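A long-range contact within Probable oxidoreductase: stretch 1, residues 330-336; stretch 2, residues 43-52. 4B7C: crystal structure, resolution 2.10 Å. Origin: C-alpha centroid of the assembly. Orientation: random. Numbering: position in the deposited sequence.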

# COMPACT_ATOMS: atom_id res chain seq x y z
N GLY B 330 5.82 -28.69 5.37
CA GLY B 330 5.14 -28.16 6.52
C GLY B 330 6.07 -27.36 7.41
O GLY B 330 7.27 -27.26 7.13
N LYS B 331 5.52 -26.82 8.49
CA LYS B 331 6.24 -25.92 9.38
C LYS B 331 7.48 -26.59 9.95
O LYS B 331 7.41 -27.65 10.57
CB LYS B 331 5.32 -25.45 10.51
CG LYS B 331 6.05 -24.91 11.73
CD LYS B 331 6.59 -23.53 11.48
CE LYS B 331 7.51 -23.08 12.57
NZ LYS B 331 8.78 -22.58 11.97
N LEU B 332 8.63 -25.98 9.71
CA LEU B 332 9.90 -26.58 10.09
C LEU B 332 10.18 -26.35 11.57
O LEU B 332 10.29 -25.21 12.04
CB LEU B 332 11.06 -26.04 9.23
CG LEU B 332 12.39 -26.78 9.35
CD1 LEU B 332 12.25 -28.28 9.11
CD2 LEU B 332 13.34 -26.19 8.32
N VAL B 333 10.37 -27.47 12.27
CA VAL B 333 10.63 -27.45 13.71
C VAL B 333 11.86 -28.27 14.05
O VAL B 333 12.02 -29.40 13.56
CB VAL B 333 9.44 -28.01 14.50
CG1 VAL B 333 9.81 -28.18 15.97
CG2 VAL B 333 8.24 -27.09 14.34
N LEU B 334 12.74 -27.69 14.86
CA LEU B 334 13.96 -28.37 15.30
C LEU B 334 13.79 -28.87 16.73
O LEU B 334 13.64 -28.07 17.65
CB LEU B 334 15.17 -27.44 15.21
CG LEU B 334 16.55 -28.05 15.48
CD1 LEU B 334 16.91 -29.04 14.37
CD2 LEU B 334 17.64 -27.00 15.61
N LYS B 335 13.80 -30.19 16.90
CA LYS B 335 13.75 -30.78 18.23
C LYS B 335 15.14 -30.70 18.83
O LYS B 335 16.10 -31.20 18.25
CB LYS B 335 13.29 -32.24 18.20
CG LYS B 335 13.05 -32.82 19.59
CD LYS B 335 12.74 -34.31 19.54
CE LYS B 335 12.09 -34.80 20.83
NZ LYS B 335 12.97 -34.63 22.02
N VAL B 336 15.24 -30.05 19.99
CA VAL B 336 16.50 -29.90 20.66
C VAL B 336 16.72 -31.22 21.38
O VAL B 336 17.83 -31.52 21.74
CB VAL B 336 16.53 -28.73 21.68
CG1 VAL B 336 17.87 -28.64 22.39
CG2 VAL B 336 16.17 -27.41 21.03
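Stretch 2 43-52: VKNEYLSLDP

The apolar centre of the contact is built around Leu-334. Its CB lies 3.6 Å from CD1 of Leu-50 and 4.3 Å from CB of Leu-48, and the face of the sheet that carries Leu-334 and Leu-48 is extended at both ends: CD2 of Leu-332 meets CD2 of Leu-50 at 3.9 Å, and CG2 of Val-336 comes within 3.8 Å of CG of Leu-48. Leu-50 gives up 92 Å² to stretch 1, more than any other residue of the two stretches, out of 650 Å² buried on both sides together. The other face carries Val-333, Lys-335, Tyr-47 and Ser-49. Here the tyrosine ring, with chi1 at -64° (m), is approached obliquely by two side chains: CG1 of Val-333 is 3.7 Å from its CD1, and CG of Lys-335 is 3.6 Å from its CE1, so the lysine contributes its aliphatic stem to the packing.

The backbone pairing is consistent with this packing. Strand 43-49 of stretch 2 is mostly extended, for example -118/141 at Leu-48, but Glu-46 departs from this with phi/psi of -112/-47. Stretch 2 runs antiparallel to strand 331-335: the N-to-C directions differ by 153°, and the axes approach to 4.6 Å. The register pairs Val-333 with Ser-49, Leu-334 with Leu-48 and Lys-335 with Tyr-47, at CA to CA distances of 5.0, 5.0 and 4.5 Å. Leu-334 and Leu-48 form the hydrogen-bonded pair; N of each donates to O of the other at 2.8 Å, with angles of 170° and 165°. The ladder continues on either side, from Leu-50 N to Leu-332 O at 3.1 Å and from Val-336 N to Glu-46 O at 2.9 Å. In the intervening non-hydrogen-bonded pairs, CA-H groups face carbonyls: Val-333 CA lies 3.4 Å from Leu-48 O, and Tyr-47 CA 3.4 Å from Leu-334 O.

At the Val-336 end, CB of Val-336 rests 3.5 Å from O of Asn-45, and its CG1 lies 3.7 Å from NZ of Lys-44.

The polar edge is at the opposite end of the ladder, where Lys-331 reaches across. Its CA-to-CB bond points sideways, but the end of the chain comes nearer stretch 2, placing NZ 2.8 Å from OD1 of Asp-51 in a salt bridge and 2.7 Å from OG of Ser-49 in a hydrogen bond. The same NZ also donates to O of Leu-332 at 3.0 Å, tying the ammonium to its own strand. Beside it, one water bridges the two backbones, accepting from Leu-332 N and donating to Leu-50 O, each at 2.9 Å.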

# COMPACT_ATOMS: atom_id res chain seq x y z
N VAL B 43 14.83 -21.95 31.30
CA VAL B 43 14.00 -22.82 30.47
C VAL B 43 14.85 -23.87 29.76
O VAL B 43 15.89 -23.56 29.17
CB VAL B 43 13.21 -22.05 29.40
CG1 VAL B 43 12.51 -23.01 28.46
CG2 VAL B 43 12.20 -21.09 30.03
N LYS B 44 14.40 -25.13 29.82
CA LYS B 44 14.99 -26.19 29.00
C LYS B 44 14.31 -26.15 27.64
O LYS B 44 13.11 -26.41 27.54
CB LYS B 44 14.81 -27.58 29.63
CG LYS B 44 15.28 -28.72 28.73
CD LYS B 44 16.80 -28.72 28.53
CE LYS B 44 17.26 -29.55 27.32
NZ LYS B 44 17.34 -28.78 26.04
N ASN B 45 15.06 -25.78 26.61
CA ASN B 45 14.49 -25.67 25.27
C ASN B 45 14.19 -27.06 24.70
O ASN B 45 15.04 -27.94 24.74
CB ASN B 45 15.43 -24.89 24.34
CG ASN B 45 15.64 -23.45 24.78
OD1 ASN B 45 14.95 -22.94 25.69
ND2 ASN B 45 16.58 -22.76 24.12
N GLU B 46 12.99 -27.23 24.17
CA GLU B 46 12.56 -28.53 23.66
C GLU B 46 12.39 -28.56 22.15
O GLU B 46 12.85 -29.49 21.48
CB GLU B 46 11.25 -28.96 24.33
CG GLU B 46 11.40 -29.33 25.81
CD GLU B 46 10.61 -30.54 26.30
OE1 GLU B 46 9.73 -31.06 25.55
OE2 GLU B 46 10.91 -30.96 27.47
N TYR B 47 11.72 -27.54 21.62
CA TYR B 47 11.52 -27.39 20.19
C TYR B 47 11.76 -25.94 19.78
O TYR B 47 11.32 -25.01 20.45
CB TYR B 47 10.11 -27.78 19.79
CG TYR B 47 9.79 -29.23 20.03
CD1 TYR B 47 10.05 -30.18 19.04
CD2 TYR B 47 9.23 -29.64 21.22
CE1 TYR B 47 9.75 -31.51 19.24
CE2 TYR B 47 8.92 -30.97 21.43
CZ TYR B 47 9.18 -31.91 20.45
OH TYR B 47 8.89 -33.22 20.64
N LEU B 48 12.43 -25.77 18.65
CA LEU B 48 12.72 -24.45 18.08
C LEU B 48 12.08 -24.27 16.73
O LEU B 48 11.99 -25.20 15.94
CB LEU B 48 14.21 -24.22 17.95
CG LEU B 48 15.02 -24.32 19.24
CD1 LEU B 48 16.49 -24.14 18.91
CD2 LEU B 48 14.55 -23.34 20.32
N SER B 49 11.56 -23.06 16.51
CA SER B 49 10.93 -22.71 15.26
C SER B 49 12.00 -22.25 14.26
O SER B 49 12.75 -21.32 14.52
CB SER B 49 9.91 -21.60 15.44
OG SER B 49 9.41 -21.19 14.18
N LEU B 50 12.07 -22.94 13.13
CA LEU B 50 12.91 -22.49 12.03
C LEU B 50 12.01 -21.75 11.04
O LEU B 50 11.08 -22.35 10.48
CB LEU B 50 13.66 -23.65 11.40
CG LEU B 50 14.98 -24.08 12.07
CD1 LEU B 50 14.87 -24.21 13.58
CD2 LEU B 50 15.45 -25.40 11.48
N ASP B 51 12.32 -20.46 10.84
CA ASP B 51 11.49 -19.52 10.07
C ASP B 51 12.30 -18.72 9.06
O ASP B 51 13.40 -18.26 9.37
CB ASP B 51 10.86 -18.42 10.96
CG ASP B 51 10.04 -18.97 12.14
OD1 ASP B 51 9.15 -19.81 11.89
OD2 ASP B 51 10.27 -18.56 13.32
N PRO B 52 11.73 -18.49 7.86
CA PRO B 52 12.43 -17.67 6.85
C PRO B 52 12.84 -16.29 7.37
O PRO B 52 13.86 -15.75 6.92
CB PRO B 52 11.39 -17.53 5.73
CG PRO B 52 10.52 -18.73 5.88
CD PRO B 52 10.42 -18.95 7.36
O HOH W 1 9.00 -23.29 8.73